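Local structure of ebony (Drosophila melanogaster, 6DYS) at residues S24-A29 against V39-Y44; D19-S24 against S122-T127. The protein probably couples beta-alanine to biogenic amines such as dopamine, this C-terminal acetyltransferase-like domain holding beta-alanyl-dopamine. All coordinates share one frame; numbering follows the deposited sequence.

Interaction 1 of 2, residues S24-A29 against V39-Y44; sequences SFYNKA and VLRTDY. With HJ1 (N-[2-(3,4-dihydroxyphenyl)ethyl]-beta-alaninamide), chain C.
Y26 and R41 carry the outer half of this contact, the arginine laid over one face of the tyrosine ring. R41 CG sits almost above the ring centre, a CH-pi contact with 3.5 Å from CG to the Y26 centroid and 12° off the normal. The chain then runs on extended to the guanidinium, whose CZ stands 3.4 Å from Y26 CE2, the two planes 31° apart. Y26 reaches this place because its CG lies anti to the backbone N (chi1 177°), which sends the ring out toward helix 41-58; V39 O meets the ring edge 3.5 Å from CE1. A leucine in place of Y26 would probably leave the R41 side chain without the flat surface it lies on and set its guanidinium free to turn. The tight, buried half is F25 against Y44: F25 CB presses on the Y44 ring face, 3.5 Å from CE1, while the two rings meet obliquely. A29 and the F25 ring edge turn to the catechol of the bound beta-alanyl-dopamine, F25 CE2 lying 3.4 Å from HJ1 C14. The looser side is wet. One water accepts from N27 N and donates to Y44 OH, whose stronger partner is E32; a second donates to N27 OD1 and, weakly, to V39 O. F25 O, gripped by A29 N and K28 N, closes the turn after helix 14-25. With no direct polar bond between the segments, the junction rests on ring faces, CH groups and bridging water, and the catechol of the ligand meets carbon from F25, A29 and Y44.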
loop_
_atom_site.group_PDB
_atom_site.type_symbol
_atom_site.label_atom_id
_atom_site.label_comp_id
_atom_site.label_asym_id
_atom_site.label_seq_id
_atom_site.Cartn_x
_atom_site.Cartn_y
_atom_site.Cartn_z
ATOM N N SER A 24 9.253 -6.595 0.304
ATOM C CA SER A 24 7.877 -6.952 0.623
ATOM C C SER A 24 7.066 -7.293 -0.619
ATOM O O SER A 24 6.115 -8.077 -0.532
ATOM C CB SER A 24 7.198 -5.814 1.386
ATOM O OG SER A 24 7.572 -5.833 2.753
ATOM N N PHE A 25 7.420 -6.733 -1.773
ATOM C CA PHE A 25 6.609 -6.882 -2.976
ATOM C C PHE A 25 7.221 -7.789 -4.028
ATOM O O PHE A 25 6.504 -8.596 -4.624
ATOM C CB PHE A 25 6.328 -5.513 -3.599
ATOM C CG PHE A 25 5.217 -4.767 -2.928
ATOM C CD1 PHE A 25 5.409 -4.194 -1.681
ATOM C CD2 PHE A 25 3.972 -4.654 -3.528
ATOM C CE1 PHE A 25 4.389 -3.513 -1.049
ATOM C CE2 PHE A 25 2.947 -3.973 -2.900
ATOM C CZ PHE A 25 3.156 -3.401 -1.658
ATOM N N TYR A 26 8.525 -7.677 -4.277
ATOM C CA TYR A 26 9.150 -8.467 -5.328
ATOM C C TYR A 26 9.031 -9.954 -5.019
ATOM O O TYR A 26 9.378 -10.404 -3.922
ATOM C CB TYR A 26 10.620 -8.079 -5.494
ATOM C CG TYR A 26 11.324 -8.920 -6.527
ATOM C CD1 TYR A 26 11.180 -8.652 -7.884
ATOM C CD2 TYR A 26 12.112 -10.002 -6.151
ATOM C CE1 TYR A 26 11.814 -9.431 -8.838
ATOM C CE2 TYR A 26 12.746 -10.788 -7.100
ATOM C CZ TYR A 26 12.594 -10.496 -8.442
ATOM O OH TYR A 26 13.221 -11.275 -9.389
ATOM N N ASN A 27 8.523 -10.712 -5.994
ATOM C CA ASN A 27 8.334 -12.158 -5.908
ATOM C C ASN A 27 7.379 -12.571 -4.795
ATOM O O ASN A 27 7.341 -13.753 -4.428
ATOM C CB ASN A 27 9.668 -12.898 -5.728
ATOM C CG ASN A 27 10.286 -13.310 -7.043
ATOM O OD1 ASN A 27 9.662 -13.192 -8.100
ATOM N ND2 ASN A 27 11.516 -13.811 -6.987
ATOM N N LYS A 28 6.603 -11.636 -4.247
ATOM C CA LYS A 28 5.719 -11.955 -3.131
ATOM C C LYS A 28 4.329 -11.367 -3.346
ATOM O O LYS A 28 3.337 -11.907 -2.847
ATOM C CB LYS A 28 6.329 -11.458 -1.819
ATOM C CG LYS A 28 7.540 -12.277 -1.386
ATOM C CD LYS A 28 8.474 -11.511 -0.465
ATOM C CE LYS A 28 8.094 -11.652 0.999
ATOM N NZ LYS A 28 9.218 -11.225 1.903
ATOM N N ALA A 29 4.248 -10.276 -4.101
ATOM C CA ALA A 29 2.970 -9.619 -4.340
ATOM C C ALA A 29 2.033 -10.532 -5.121
ATOM O O ALA A 29 2.428 -11.145 -6.117
ATOM C CB ALA A 29 3.188 -8.308 -5.086
ATOM N N VAL A 39 8.953 -8.693 -14.465
ATOM C CA VAL A 39 8.753 -7.757 -13.365
ATOM C C VAL A 39 10.001 -7.786 -12.488
ATOM O O VAL A 39 10.350 -8.827 -11.920
ATOM C CB VAL A 39 7.474 -8.076 -12.572
ATOM C CG1 VAL A 39 7.421 -9.550 -12.182
ATOM C CG2 VAL A 39 7.374 -7.177 -11.339
ATOM N N LEU A 40 10.685 -6.647 -12.406
ATOM C CA LEU A 40 12.001 -6.543 -11.792
ATOM C C LEU A 40 11.947 -5.758 -10.488
ATOM O O LEU A 40 11.037 -4.955 -10.252
ATOM C CB LEU A 40 12.993 -5.870 -12.744
ATOM C CG LEU A 40 12.914 -6.275 -14.218
ATOM C CD1 LEU A 40 13.874 -5.431 -15.046
ATOM C CD2 LEU A 40 13.202 -7.761 -14.394
ATOM N N ARG A 41 12.957 -6.005 -9.645
ATOM C CA ARG A 41 13.084 -5.287 -8.379
ATOM C C ARG A 41 13.123 -3.782 -8.594
ATOM O O ARG A 41 12.530 -3.020 -7.821
ATOM C CB ARG A 41 14.347 -5.739 -7.641
ATOM C CG ARG A 41 14.300 -7.144 -7.065
ATOM C CD ARG A 41 15.618 -7.469 -6.370
ATOM N NE ARG A 41 15.560 -8.705 -5.589
ATOM C CZ ARG A 41 15.902 -9.901 -6.056
ATOM N NH1 ARG A 41 16.325 -10.032 -7.308
ATOM N NH2 ARG A 41 15.820 -10.970 -5.275
ATOM N N THR A 42 13.820 -3.332 -9.645
ATOM C CA THR A 42 13.950 -1.899 -9.898
ATOM C C THR A 42 12.625 -1.250 -10.281
ATOM O O THR A 42 12.487 -0.032 -10.126
ATOM C CB THR A 42 15.000 -1.625 -10.991
ATOM O OG1 THR A 42 14.653 -2.311 -12.205
ATOM C CG2 THR A 42 16.388 -2.065 -10.535
ATOM N N ASP A 43 11.648 -2.026 -10.765
ATOM C CA ASP A 43 10.339 -1.451 -11.066
ATOM C C ASP A 43 9.721 -0.809 -9.832
ATOM O O ASP A 43 9.031 0.213 -9.934
ATOM C CB ASP A 43 9.409 -2.523 -11.637
ATOM C CG ASP A 43 9.968 -3.169 -12.887
ATOM O OD1 ASP A 43 10.601 -2.451 -13.687
ATOM O OD2 ASP A 43 9.771 -4.388 -13.076
ATOM N N TYR A 44 9.967 -1.387 -8.652
ATOM C CA TYR A 44 9.472 -0.790 -7.416
ATOM C C TYR A 44 10.315 0.414 -7.000
ATOM O O TYR A 44 9.771 1.472 -6.657
ATOM C CB TYR A 44 9.443 -1.839 -6.302
ATOM C CG TYR A 44 8.594 -3.052 -6.622
ATOM C CD1 TYR A 44 7.208 -3.001 -6.521
ATOM C CD2 TYR A 44 9.177 -4.250 -7.020
ATOM C CE1 TYR A 44 6.426 -4.103 -6.815
ATOM C CE2 TYR A 44 8.401 -5.364 -7.314
ATOM C CZ TYR A 44 7.026 -5.279 -7.208
ATOM O OH TYR A 44 6.245 -6.372 -7.492
HETATM C C02 HJ1 C . -2.071 -2.285 2.181
HETATM C C03 HJ1 C . -1.905 -1.785 0.750
HETATM C C04 HJ1 C . -0.471 -2.095 0.196
HETATM C C07 HJ1 C . -1.434 -2.745 -2.073
HETATM C C08 HJ1 C . -1.287 -1.826 -3.338
HETATM C C09 HJ1 C . -0.281 -2.318 -4.292
HETATM C C10 HJ1 C . 0.581 -1.412 -4.930
HETATM C C11 HJ1 C . 1.542 -1.875 -5.847
HETATM C C12 HJ1 C . 1.644 -3.225 -6.119
HETATM C C14 HJ1 C . 0.778 -4.132 -5.475
HETATM C C16 HJ1 C . -0.182 -3.665 -4.559
HETATM N N01 HJ1 C . -3.066 -1.496 2.922
HETATM N N06 HJ1 C . -0.285 -2.557 -1.188
HETATM O O05 HJ1 C . 0.458 -1.961 0.873
HETATM O O13 HJ1 C . 2.636 -3.689 -7.061
HETATM O O15 HJ1 C . 0.866 -5.624 -5.754
HETATM O O HOH W 1 7.223 -9.378 -7.892
HETATM O O HOH W 2 8.741 -11.099 -9.816
#

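Interaction 2 of 2, residues D19-S24 against S122-T127; sequences DIIVAS and SFMMGT. With HJ1 (N-[2-(3,4-dihydroxyphenyl)ethyl]-beta-alaninamide), chain C.
S24 OG is the polar centre of this contact: it accepts from T127 N at 3.0 Å, with an N-H...O angle of 146°, and a water 3.2 Å from S24 OG donates to T127 OG1. The OG reaches the strand because it lies anti to its own carbonyl carbon (chi1 -80°), and T127 OG1 has N136 as its main partner. Beside this bond the helix rests directly on backbone, since G126 presents no side chain and lets both S24 and I20 come close. S24 OG is 3.4 Å from G126 CA, and I20 CG2 sits 3.5 Å from G126 C. Further along, I21 CG2 touches M124 SD at 3.9 Å, the two side chains crossing at about a right angle, with L48 of helix 41-58 against both. The axes of 19-24 and 122-127 themselves run at 89°. At the ligand, M125 N gives a weak, bent bond to HJ1 O05, 2.7 Å long. The strand is bulged just before this point, F123 and M124 together bonding to L77 of strand 71-80. A bulged central strand beside the bound amide, within a seven-stranded mixed sheet, is consistent with the GNAT acetyltransferase fold, where such a strand lines the active site.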
loop_
_atom_site.group_PDB
_atom_site.type_symbol
_atom_site.label_atom_id
_atom_site.label_comp_id
_atom_site.label_asym_id
_atom_site.label_seq_id
_atom_site.Cartn_x
_atom_site.Cartn_y
_atom_site.Cartn_z
ATOM N N ASP A 19 14.428 -0.687 0.201
ATOM C CA ASP A 19 14.766 -2.058 0.573
ATOM C C ASP A 19 13.554 -2.789 1.129
ATOM O O ASP A 19 13.294 -3.946 0.771
ATOM C CB ASP A 19 15.900 -2.070 1.602
ATOM C CG ASP A 19 17.209 -1.546 1.040
ATOM O OD1 ASP A 19 17.380 -1.550 -0.198
ATOM O OD2 ASP A 19 18.067 -1.128 1.846
ATOM N N ILE A 20 12.790 -2.121 1.995
ATOM C CA ILE A 20 11.660 -2.770 2.648
ATOM C C ILE A 20 10.527 -3.014 1.657
ATOM O O ILE A 20 9.909 -4.085 1.655
ATOM C CB ILE A 20 11.202 -1.934 3.857
ATOM C CG1 ILE A 20 12.218 -2.080 4.993
ATOM C CG2 ILE A 20 9.796 -2.339 4.300
ATOM C CD1 ILE A 20 11.689 -1.719 6.355
ATOM N N ILE A 21 10.241 -2.038 0.795
ATOM C CA ILE A 21 9.181 -2.217 -0.194
ATOM C C ILE A 21 9.554 -3.309 -1.185
ATOM O O ILE A 21 8.747 -4.194 -1.491
ATOM C CB ILE A 21 8.871 -0.892 -0.908
ATOM C CG1 ILE A 21 8.226 0.096 0.067
ATOM C CG2 ILE A 21 7.983 -1.140 -2.124
ATOM C CD1 ILE A 21 6.965 -0.443 0.732
ATOM N N VAL A 22 10.784 -3.263 -1.708
ATOM C CA VAL A 22 11.215 -4.271 -2.677
ATOM C C VAL A 22 11.132 -5.664 -2.065
ATOM O O VAL A 22 10.614 -6.604 -2.680
ATOM C CB VAL A 22 12.636 -3.962 -3.189
ATOM C CG1 VAL A 22 13.218 -5.173 -3.916
ATOM C CG2 VAL A 22 12.615 -2.758 -4.114
ATOM N N ALA A 23 11.629 -5.813 -0.834
ATOM C CA ALA A 23 11.594 -7.114 -0.178
ATOM C C ALA A 23 10.170 -7.547 0.138
ATOM O O ALA A 23 9.897 -8.749 0.232
ATOM C CB ALA A 23 12.431 -7.084 1.099
ATOM N N SER A 24 9.253 -6.595 0.304
ATOM C CA SER A 24 7.877 -6.952 0.623
ATOM C C SER A 24 7.066 -7.293 -0.619
ATOM O O SER A 24 6.115 -8.077 -0.532
ATOM C CB SER A 24 7.198 -5.814 1.386
ATOM O OG SER A 24 7.572 -5.833 2.753
ATOM N N SER A 122 -3.786 4.943 1.971
ATOM C CA SER A 122 -2.718 4.040 2.390
ATOM C C SER A 122 -2.395 3.164 1.186
ATOM O O SER A 122 -3.054 2.148 0.950
ATOM C CB SER A 122 -3.141 3.221 3.604
ATOM O OG SER A 122 -2.186 2.215 3.908
ATOM N N PHE A 123 -1.391 3.561 0.403
ATOM C CA PHE A 123 -1.174 2.914 -0.885
ATOM C C PHE A 123 -0.055 1.880 -0.874
ATOM O O PHE A 123 -0.045 0.999 -1.738
ATOM C CB PHE A 123 -0.913 3.964 -1.976
ATOM C CG PHE A 123 0.440 4.623 -1.901
ATOM C CD1 PHE A 123 1.484 4.177 -2.694
ATOM C CD2 PHE A 123 0.654 5.717 -1.075
ATOM C CE1 PHE A 123 2.724 4.785 -2.647
ATOM C CE2 PHE A 123 1.893 6.336 -1.025
ATOM C CZ PHE A 123 2.930 5.868 -1.816
ATOM N N MET A 124 0.868 1.948 0.077
ATOM C CA MET A 124 1.914 0.943 0.172
ATOM C C MET A 124 2.279 0.749 1.629
ATOM O O MET A 124 2.340 1.710 2.402
ATOM C CB MET A 124 3.160 1.323 -0.638
ATOM C CG MET A 124 3.042 0.985 -2.119
ATOM S SD MET A 124 4.596 0.530 -2.897
ATOM C CE MET A 124 4.917 1.994 -3.871
ATOM N N MET A 125 2.506 -0.506 1.991
ATOM C CA MET A 125 2.929 -0.887 3.323
ATOM C C MET A 125 3.903 -2.043 3.167
ATOM O O MET A 125 3.734 -2.885 2.282
ATOM C CB MET A 125 1.729 -1.279 4.192
ATOM C CG MET A 125 1.906 -1.031 5.673
ATOM S SD MET A 125 0.382 -1.326 6.599
ATOM C CE MET A 125 -0.218 0.342 6.844
ATOM N N GLY A 126 4.936 -2.062 4.001
ATOM C CA GLY A 126 5.946 -3.102 3.922
ATOM C C GLY A 126 6.606 -3.328 5.265
ATOM O O GLY A 126 6.628 -2.449 6.134
ATOM N N THR A 127 7.142 -4.530 5.431
ATOM C CA THR A 127 7.895 -4.890 6.621
ATOM C C THR A 127 9.208 -5.530 6.198
ATOM O O THR A 127 9.320 -6.087 5.101
ATOM C CB THR A 127 7.102 -5.845 7.513
ATOM O OG1 THR A 127 6.616 -6.928 6.715
ATOM C CG2 THR A 127 5.917 -5.121 8.123
HETATM C C02 HJ1 C . -2.071 -2.285 2.181
HETATM C C03 HJ1 C . -1.905 -1.785 0.750
HETATM C C04 HJ1 C . -0.471 -2.095 0.196
HETATM C C07 HJ1 C . -1.434 -2.745 -2.073
HETATM C C08 HJ1 C . -1.287 -1.826 -3.338
HETATM C C09 HJ1 C . -0.281 -2.318 -4.292
HETATM C C10 HJ1 C . 0.581 -1.412 -4.930
HETATM C C11 HJ1 C . 1.542 -1.875 -5.847
HETATM C C12 HJ1 C . 1.644 -3.225 -6.119
HETATM C C14 HJ1 C . 0.778 -4.132 -5.475
HETATM C C16 HJ1 C . -0.182 -3.665 -4.559
HETATM N N01 HJ1 C . -3.066 -1.496 2.922
HETATM N N06 HJ1 C . -0.285 -2.557 -1.188
HETATM O O05 HJ1 C . 0.458 -1.961 0.873
HETATM O O13 HJ1 C . 2.636 -3.689 -7.061
HETATM O O15 HJ1 C . 0.866 -5.624 -5.754
HETATM O O HOH W 3 8.987 -8.937 3.438
HETATM O O HOH W 4 4.963 -7.266 3.900
#

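Helix 14-25 joins the two contacts: S24 belongs to both, its backbone leading into the turn of interaction 1 while its OG serves interaction 2. The contact centres lie 10 Å apart, and the chain running from D19-S24 to S122-T127 contains all the rest of interaction 1. F25 CE1 packs 3.5 Å from M125 O, and V22 CG2 lies 3.7 Å from R41 O. K28 NZ comes back to A23 O, 3.1 Å away, in a probable hydrogen bond that ties the turn to the helix. Both contacts line the beta-alanyl-dopamine site: F25 reaches from the catechol to the amide, its CZ 3.6 Å from HJ1 N06, while M125 holds the amide oxygen, and E32, T161 and N163 add hydrogen bonds.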